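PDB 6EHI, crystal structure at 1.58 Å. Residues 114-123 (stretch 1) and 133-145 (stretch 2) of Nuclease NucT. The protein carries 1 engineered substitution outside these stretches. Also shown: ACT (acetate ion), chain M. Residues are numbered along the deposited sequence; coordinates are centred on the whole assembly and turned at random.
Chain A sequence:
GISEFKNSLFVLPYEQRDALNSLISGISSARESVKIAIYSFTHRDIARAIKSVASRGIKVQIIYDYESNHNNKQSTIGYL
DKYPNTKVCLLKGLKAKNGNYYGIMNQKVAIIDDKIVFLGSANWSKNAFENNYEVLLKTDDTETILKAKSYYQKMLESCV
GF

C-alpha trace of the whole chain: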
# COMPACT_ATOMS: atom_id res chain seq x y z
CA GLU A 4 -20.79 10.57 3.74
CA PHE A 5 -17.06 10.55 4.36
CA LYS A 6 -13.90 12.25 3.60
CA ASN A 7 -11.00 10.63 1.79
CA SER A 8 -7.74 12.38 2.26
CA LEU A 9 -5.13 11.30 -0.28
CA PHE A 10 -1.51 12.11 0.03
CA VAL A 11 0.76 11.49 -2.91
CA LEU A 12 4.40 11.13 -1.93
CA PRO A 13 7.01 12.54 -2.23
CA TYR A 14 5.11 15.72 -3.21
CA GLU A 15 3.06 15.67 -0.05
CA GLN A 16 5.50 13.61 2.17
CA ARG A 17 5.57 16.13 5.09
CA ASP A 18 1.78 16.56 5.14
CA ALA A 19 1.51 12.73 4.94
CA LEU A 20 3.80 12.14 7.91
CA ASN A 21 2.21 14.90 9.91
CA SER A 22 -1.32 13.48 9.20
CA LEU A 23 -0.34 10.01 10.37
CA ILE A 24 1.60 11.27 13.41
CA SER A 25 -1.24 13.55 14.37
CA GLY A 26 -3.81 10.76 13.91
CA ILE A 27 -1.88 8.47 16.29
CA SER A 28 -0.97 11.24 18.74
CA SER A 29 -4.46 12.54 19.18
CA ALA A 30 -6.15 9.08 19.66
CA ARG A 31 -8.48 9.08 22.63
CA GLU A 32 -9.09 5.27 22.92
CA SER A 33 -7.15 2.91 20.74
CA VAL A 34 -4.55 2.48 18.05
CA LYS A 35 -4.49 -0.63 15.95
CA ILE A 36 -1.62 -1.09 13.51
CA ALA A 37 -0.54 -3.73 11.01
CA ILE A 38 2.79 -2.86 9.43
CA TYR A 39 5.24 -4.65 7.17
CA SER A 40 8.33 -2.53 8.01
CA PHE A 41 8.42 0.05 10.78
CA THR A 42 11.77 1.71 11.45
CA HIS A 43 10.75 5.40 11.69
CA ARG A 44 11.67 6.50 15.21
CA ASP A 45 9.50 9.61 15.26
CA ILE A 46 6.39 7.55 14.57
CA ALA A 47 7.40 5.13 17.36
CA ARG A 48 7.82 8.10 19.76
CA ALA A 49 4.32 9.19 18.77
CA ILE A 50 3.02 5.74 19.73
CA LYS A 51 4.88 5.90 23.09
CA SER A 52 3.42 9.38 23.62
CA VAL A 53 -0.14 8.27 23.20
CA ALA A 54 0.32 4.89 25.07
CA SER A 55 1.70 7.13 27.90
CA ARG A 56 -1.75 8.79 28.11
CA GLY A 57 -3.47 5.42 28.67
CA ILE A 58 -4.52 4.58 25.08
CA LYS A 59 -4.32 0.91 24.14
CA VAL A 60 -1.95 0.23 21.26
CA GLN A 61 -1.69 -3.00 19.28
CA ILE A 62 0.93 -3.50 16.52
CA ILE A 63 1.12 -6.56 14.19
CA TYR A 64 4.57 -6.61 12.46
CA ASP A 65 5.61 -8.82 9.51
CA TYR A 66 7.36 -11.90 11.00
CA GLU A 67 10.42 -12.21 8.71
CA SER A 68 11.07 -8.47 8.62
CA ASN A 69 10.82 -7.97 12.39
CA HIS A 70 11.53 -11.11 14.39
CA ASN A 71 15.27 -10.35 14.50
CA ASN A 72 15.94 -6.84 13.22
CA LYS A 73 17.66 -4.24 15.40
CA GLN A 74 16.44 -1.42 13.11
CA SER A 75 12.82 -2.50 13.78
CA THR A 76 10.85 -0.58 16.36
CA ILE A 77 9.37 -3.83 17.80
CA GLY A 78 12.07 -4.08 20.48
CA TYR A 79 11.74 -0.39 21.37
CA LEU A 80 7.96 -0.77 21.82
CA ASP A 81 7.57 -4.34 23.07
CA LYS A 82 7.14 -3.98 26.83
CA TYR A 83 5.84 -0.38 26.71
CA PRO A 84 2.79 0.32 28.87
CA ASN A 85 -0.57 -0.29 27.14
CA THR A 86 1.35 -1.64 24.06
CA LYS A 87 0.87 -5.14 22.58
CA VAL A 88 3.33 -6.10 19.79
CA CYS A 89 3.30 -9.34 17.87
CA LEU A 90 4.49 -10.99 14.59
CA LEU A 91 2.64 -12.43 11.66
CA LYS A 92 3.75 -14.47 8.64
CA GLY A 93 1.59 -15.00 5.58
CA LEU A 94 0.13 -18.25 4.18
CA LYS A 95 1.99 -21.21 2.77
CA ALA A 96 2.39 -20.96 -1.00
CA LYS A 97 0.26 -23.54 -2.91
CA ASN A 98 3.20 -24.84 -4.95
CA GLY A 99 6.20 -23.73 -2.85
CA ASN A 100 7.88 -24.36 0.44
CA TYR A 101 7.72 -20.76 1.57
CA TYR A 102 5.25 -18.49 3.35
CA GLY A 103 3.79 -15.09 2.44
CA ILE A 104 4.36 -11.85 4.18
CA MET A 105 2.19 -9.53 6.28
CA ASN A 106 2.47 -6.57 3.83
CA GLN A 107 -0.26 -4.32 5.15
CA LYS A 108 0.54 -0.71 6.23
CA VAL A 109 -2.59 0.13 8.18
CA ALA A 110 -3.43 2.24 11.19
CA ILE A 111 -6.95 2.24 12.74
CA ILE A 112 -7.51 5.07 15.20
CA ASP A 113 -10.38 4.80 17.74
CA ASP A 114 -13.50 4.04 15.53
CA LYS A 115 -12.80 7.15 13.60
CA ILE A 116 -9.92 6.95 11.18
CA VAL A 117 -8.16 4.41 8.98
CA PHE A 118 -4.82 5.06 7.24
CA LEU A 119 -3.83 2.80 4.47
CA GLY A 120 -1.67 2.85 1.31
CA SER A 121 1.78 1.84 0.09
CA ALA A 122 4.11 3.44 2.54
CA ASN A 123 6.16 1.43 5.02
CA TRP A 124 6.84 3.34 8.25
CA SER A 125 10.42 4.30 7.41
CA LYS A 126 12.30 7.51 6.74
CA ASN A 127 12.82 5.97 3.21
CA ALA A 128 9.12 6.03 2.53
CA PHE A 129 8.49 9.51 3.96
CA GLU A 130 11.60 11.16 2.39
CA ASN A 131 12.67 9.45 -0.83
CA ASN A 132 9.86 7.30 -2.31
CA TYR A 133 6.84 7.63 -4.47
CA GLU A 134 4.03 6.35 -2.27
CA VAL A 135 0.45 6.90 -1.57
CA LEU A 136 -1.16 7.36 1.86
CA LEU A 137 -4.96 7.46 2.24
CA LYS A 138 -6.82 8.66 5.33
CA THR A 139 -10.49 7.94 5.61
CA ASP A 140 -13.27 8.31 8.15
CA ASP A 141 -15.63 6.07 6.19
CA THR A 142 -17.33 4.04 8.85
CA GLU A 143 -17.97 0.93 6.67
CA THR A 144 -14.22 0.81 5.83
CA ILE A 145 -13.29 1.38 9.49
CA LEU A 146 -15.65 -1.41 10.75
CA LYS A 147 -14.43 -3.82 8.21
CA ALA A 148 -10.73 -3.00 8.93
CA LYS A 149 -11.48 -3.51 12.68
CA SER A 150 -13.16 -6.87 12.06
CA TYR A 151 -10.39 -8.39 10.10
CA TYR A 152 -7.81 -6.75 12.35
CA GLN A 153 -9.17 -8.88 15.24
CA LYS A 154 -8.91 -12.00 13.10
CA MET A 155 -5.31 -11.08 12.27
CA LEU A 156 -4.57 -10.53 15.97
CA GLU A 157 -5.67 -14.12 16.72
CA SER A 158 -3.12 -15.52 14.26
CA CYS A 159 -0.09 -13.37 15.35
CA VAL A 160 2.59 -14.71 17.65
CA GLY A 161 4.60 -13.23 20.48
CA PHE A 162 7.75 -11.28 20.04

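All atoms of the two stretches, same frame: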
# COMPACT_ATOMS: atom_id res chain seq x y z
N ASP A 114 -12.59 4.63 16.61
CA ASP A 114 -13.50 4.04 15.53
C ASP A 114 -13.62 5.08 14.45
O ASP A 114 -14.65 5.19 13.76
CB ASP A 114 -14.86 3.66 16.14
CG ASP A 114 -15.48 4.79 17.04
OD1 ASP A 114 -14.75 5.74 17.45
OD2 ASP A 114 -16.71 4.71 17.33
N LYS A 115 -12.62 5.94 14.35
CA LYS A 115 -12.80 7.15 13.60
C LYS A 115 -11.98 7.28 12.39
O LYS A 115 -12.38 8.02 11.49
CB LYS A 115 -12.56 8.35 14.50
CG LYS A 115 -13.38 8.34 15.78
CD LYS A 115 -14.90 8.15 15.57
CE LYS A 115 -15.70 8.50 16.83
NZ LYS A 115 -16.00 9.96 16.89
N ILE A 116 -10.78 6.69 12.34
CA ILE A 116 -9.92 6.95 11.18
C ILE A 116 -9.21 5.66 10.78
O ILE A 116 -8.89 4.85 11.62
CB ILE A 116 -8.74 7.97 11.45
CG1 ILE A 116 -9.23 9.27 12.10
CG2 ILE A 116 -7.98 8.27 10.17
CD1 ILE A 116 -8.04 10.03 12.77
N VAL A 117 -9.10 5.42 9.47
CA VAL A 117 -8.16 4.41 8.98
C VAL A 117 -7.22 5.03 7.97
O VAL A 117 -7.59 5.87 7.15
CB VAL A 117 -8.82 3.15 8.49
CG1 VAL A 117 -9.77 3.44 7.35
CG2 VAL A 117 -7.72 2.17 8.09
N PHE A 118 -5.92 4.69 8.14
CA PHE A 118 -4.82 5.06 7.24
C PHE A 118 -4.36 3.85 6.55
O PHE A 118 -4.14 2.77 7.14
CB PHE A 118 -3.59 5.63 8.02
CG PHE A 118 -3.86 6.92 8.74
CD1 PHE A 118 -4.34 6.97 10.04
CD2 PHE A 118 -3.51 8.13 8.14
CE1 PHE A 118 -4.50 8.16 10.66
CE2 PHE A 118 -3.72 9.36 8.77
CZ PHE A 118 -4.22 9.37 10.02
N LEU A 119 -4.38 3.90 5.24
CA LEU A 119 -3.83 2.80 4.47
C LEU A 119 -3.11 3.26 3.21
O LEU A 119 -3.10 4.41 2.93
CB LEU A 119 -4.92 1.74 4.15
CG LEU A 119 -6.11 2.18 3.28
CD1 LEU A 119 -5.78 2.24 1.79
CD2 LEU A 119 -7.24 1.24 3.43
N GLY A 120 -2.48 2.38 2.44
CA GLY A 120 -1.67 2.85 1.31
C GLY A 120 -0.40 2.02 1.17
O GLY A 120 -0.35 0.85 1.58
N SER A 121 0.59 2.59 0.51
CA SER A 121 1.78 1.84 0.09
C SER A 121 2.94 2.02 1.00
O SER A 121 3.91 1.29 0.84
CB SER A 121 2.20 2.31 -1.33
OG SER A 121 2.51 3.71 -1.41
N ALA A 122 2.88 3.00 1.89
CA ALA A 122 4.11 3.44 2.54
C ALA A 122 4.41 2.58 3.81
O ALA A 122 3.68 2.65 4.75
CB ALA A 122 3.98 4.87 2.99
N ASN A 123 5.60 1.97 3.81
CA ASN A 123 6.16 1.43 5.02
C ASN A 123 6.53 2.57 5.94
O ASN A 123 6.65 3.76 5.49
CB ASN A 123 7.33 0.53 4.71
CG ASN A 123 6.87 -0.78 4.01
OD1 ASN A 123 5.89 -1.42 4.47
ND2 ASN A 123 7.60 -1.23 2.97
N TYR A 133 8.24 7.41 -4.02
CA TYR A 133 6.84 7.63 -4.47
C TYR A 133 5.99 6.65 -3.64
O TYR A 133 6.26 5.46 -3.56
CB TYR A 133 6.61 7.48 -5.98
CG TYR A 133 7.34 8.49 -6.82
CD1 TYR A 133 8.70 8.31 -7.15
CD2 TYR A 133 6.71 9.60 -7.27
CE1 TYR A 133 9.34 9.24 -7.96
CE2 TYR A 133 7.39 10.54 -7.98
CZ TYR A 133 8.69 10.37 -8.33
OH TYR A 133 9.37 11.32 -9.05
N GLU A 134 4.93 7.18 -3.08
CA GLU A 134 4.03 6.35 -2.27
C GLU A 134 2.70 6.98 -2.39
O GLU A 134 2.56 8.16 -2.79
CB GLU A 134 4.41 6.41 -0.76
CG GLU A 134 5.82 5.99 -0.46
CD GLU A 134 6.03 4.49 -0.30
OE1 GLU A 134 5.16 3.64 -0.60
OE2 GLU A 134 7.18 4.13 0.02
N VAL A 135 1.71 6.29 -1.89
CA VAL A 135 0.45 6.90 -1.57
C VAL A 135 0.05 6.59 -0.14
O VAL A 135 0.19 5.41 0.35
CB VAL A 135 -0.68 6.61 -2.55
CG1 VAL A 135 -0.40 7.21 -3.92
CG2 VAL A 135 -0.97 5.13 -2.66
N LEU A 136 -0.62 7.55 0.49
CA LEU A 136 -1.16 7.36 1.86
C LEU A 136 -2.58 7.89 1.84
O LEU A 136 -2.80 9.08 1.43
CB LEU A 136 -0.31 8.09 2.88
CG LEU A 136 -0.55 7.72 4.33
CD1 LEU A 136 0.74 7.88 5.10
CD2 LEU A 136 -1.58 8.62 4.91
N LEU A 137 -3.55 7.07 2.19
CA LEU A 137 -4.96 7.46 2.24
C LEU A 137 -5.49 7.43 3.65
O LEU A 137 -5.34 6.43 4.36
CB LEU A 137 -5.81 6.58 1.37
CG LEU A 137 -7.28 7.12 1.34
CD1 LEU A 137 -7.44 7.80 0.02
CD2 LEU A 137 -8.32 6.10 1.54
N LYS A 138 -6.05 8.54 4.08
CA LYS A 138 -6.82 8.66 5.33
C LYS A 138 -8.29 8.70 5.02
O LYS A 138 -8.70 9.42 4.07
CB LYS A 138 -6.45 9.95 6.02
CG LYS A 138 -7.11 10.21 7.35
CD LYS A 138 -6.61 11.56 7.92
CE LYS A 138 -7.44 12.01 9.09
NZ LYS A 138 -7.07 13.42 9.37
N THR A 139 -9.04 7.88 5.71
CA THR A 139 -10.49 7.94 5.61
C THR A 139 -11.18 7.83 6.92
O THR A 139 -10.70 7.15 7.84
CB THR A 139 -11.06 6.95 4.58
OG1 THR A 139 -12.49 7.16 4.39
CG2 THR A 139 -10.88 5.55 5.01
N ASP A 140 -12.34 8.49 7.02
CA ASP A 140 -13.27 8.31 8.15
C ASP A 140 -14.53 7.53 7.77
O ASP A 140 -15.55 7.55 8.47
CB ASP A 140 -13.64 9.66 8.78
CG ASP A 140 -14.43 10.54 7.87
OD1 ASP A 140 -14.67 10.17 6.70
OD2 ASP A 140 -14.86 11.63 8.31
N ASP A 141 -14.51 6.83 6.64
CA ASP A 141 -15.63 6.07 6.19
C ASP A 141 -15.90 4.93 7.13
O ASP A 141 -15.08 4.00 7.29
CB ASP A 141 -15.33 5.53 4.80
CG ASP A 141 -16.45 4.70 4.24
OD1 ASP A 141 -17.63 5.08 4.34
OD2 ASP A 141 -16.17 3.67 3.66
N THR A 142 -17.12 4.91 7.69
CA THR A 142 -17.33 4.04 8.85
C THR A 142 -17.43 2.56 8.38
O THR A 142 -16.99 1.71 9.10
CB THR A 142 -18.59 4.49 9.67
OG1 THR A 142 -19.75 4.38 8.86
CG2 THR A 142 -18.48 5.91 10.12
N GLU A 143 -17.95 2.28 7.18
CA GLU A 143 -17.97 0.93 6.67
C GLU A 143 -16.57 0.40 6.52
O GLU A 143 -16.29 -0.76 6.92
CB GLU A 143 -18.78 0.78 5.35
CG GLU A 143 -19.03 -0.68 5.02
CD GLU A 143 -19.85 -0.92 3.77
OE1 GLU A 143 -20.27 0.10 3.16
OE2 GLU A 143 -20.01 -2.12 3.40
N THR A 144 -15.67 1.22 5.95
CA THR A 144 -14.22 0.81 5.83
C THR A 144 -13.59 0.59 7.20
O THR A 144 -12.87 -0.40 7.39
CB THR A 144 -13.49 1.91 5.11
OG1 THR A 144 -14.09 2.11 3.87
CG2 THR A 144 -12.00 1.62 4.83
N ILE A 145 -13.82 1.51 8.13
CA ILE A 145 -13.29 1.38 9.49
C ILE A 145 -13.79 0.10 10.14
O ILE A 145 -12.99 -0.66 10.70
CB ILE A 145 -13.51 2.62 10.40
CG1 ILE A 145 -12.74 3.82 9.85
CG2 ILE A 145 -13.10 2.33 11.85
CD1 ILE A 145 -13.17 5.24 10.28
C ACT M . 0.46 3.86 4.98
O ACT M . 0.52 3.79 3.69
OXT ACT M . 1.48 3.70 5.67
CH3 ACT M . -0.79 4.19 5.73
O HOH W 1 -15.56 7.69 11.19
O HOH W 2 7.55 2.05 1.68

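Residues 116-120 and 134-139 form neighbouring antiparallel β-strands, their axes inclined at 159° and approaching to 4.6 Å. V117 and L119 occupy the hydrogen-bonded positions of the ladder. V117 N donates to T139 O and T139 N to V117 O, both at 2.9 Å; L119 N to L137 O and L137 N to L119 O are each 2.8 Å, and all four bonds are close to linear. The non-hydrogen-bonded pairs alternate with these: F118-K138 lies between the two, and G120-L136 follows L119-L137; there the strands draw closer and CA-H groups face carbonyls, as in the 3.2 Å contact of F118 CA with L137 O.

Beyond G120 the pairing passes from backbone to side chain. S121 N still donates to V135 O (2.9 Å), but V135 N finds its acceptor in S121 OG, at 2.7 Å. The same hydroxyl donates to E134 OE1 (2.8 Å), so the serine continues the ladder while tethering the buried carboxylate. E134 OE2 in turn accepts from a water, with 2.7 Å between E134 OE2 and the water O; N123 N donates to the same water, with 2.9 Å between N123 N and the water O, a further link between the stretches. G120 has positive phi (142°), and a CB here would lie 2.2 Å from V135 O and crowd the preceding carbonyl; glycine therefore allows the close approach of the strands.

Side chains alternate between the two faces of the sheet. On one, F118 meets L136 and K138. L136 CD2 packs at the edge of the ring, 3.8 Å from F118 CD2, whereas the extended aliphatic chain of K138 makes an off-centre CH-π contact, its CG 4.2 Å from the ring centroid. K138 CG also touches I116 CG2 at 3.5 Å, so the lysine's methylenes serve as apolar surface.

The other face carries V117, L119, L137 and T139. V117 CG1 lies 3.3 Å from T139 CG2 and 3.9 Å from I145 CG1, joining the strand to the helix that begins at T142. That helix is capped by D141, whose OD2 accepts a 2.6 Å bond from T144 OG1 and a weak one from T144 N (3.4 Å). I145 points toward stretch 1, bringing its CD1 within 3.1 Å of K115 O. Nearby, a water donates to both K115 O (3.2 Å) and D140 O (2.7 Å), bridging the stretches beyond the end of the ladder.

An acetate ion, probably from the crystallisation liquor, accepts from A122 N through its O atom (3.1 Å), while its CH3 lies 3.8 Å from L136 CG.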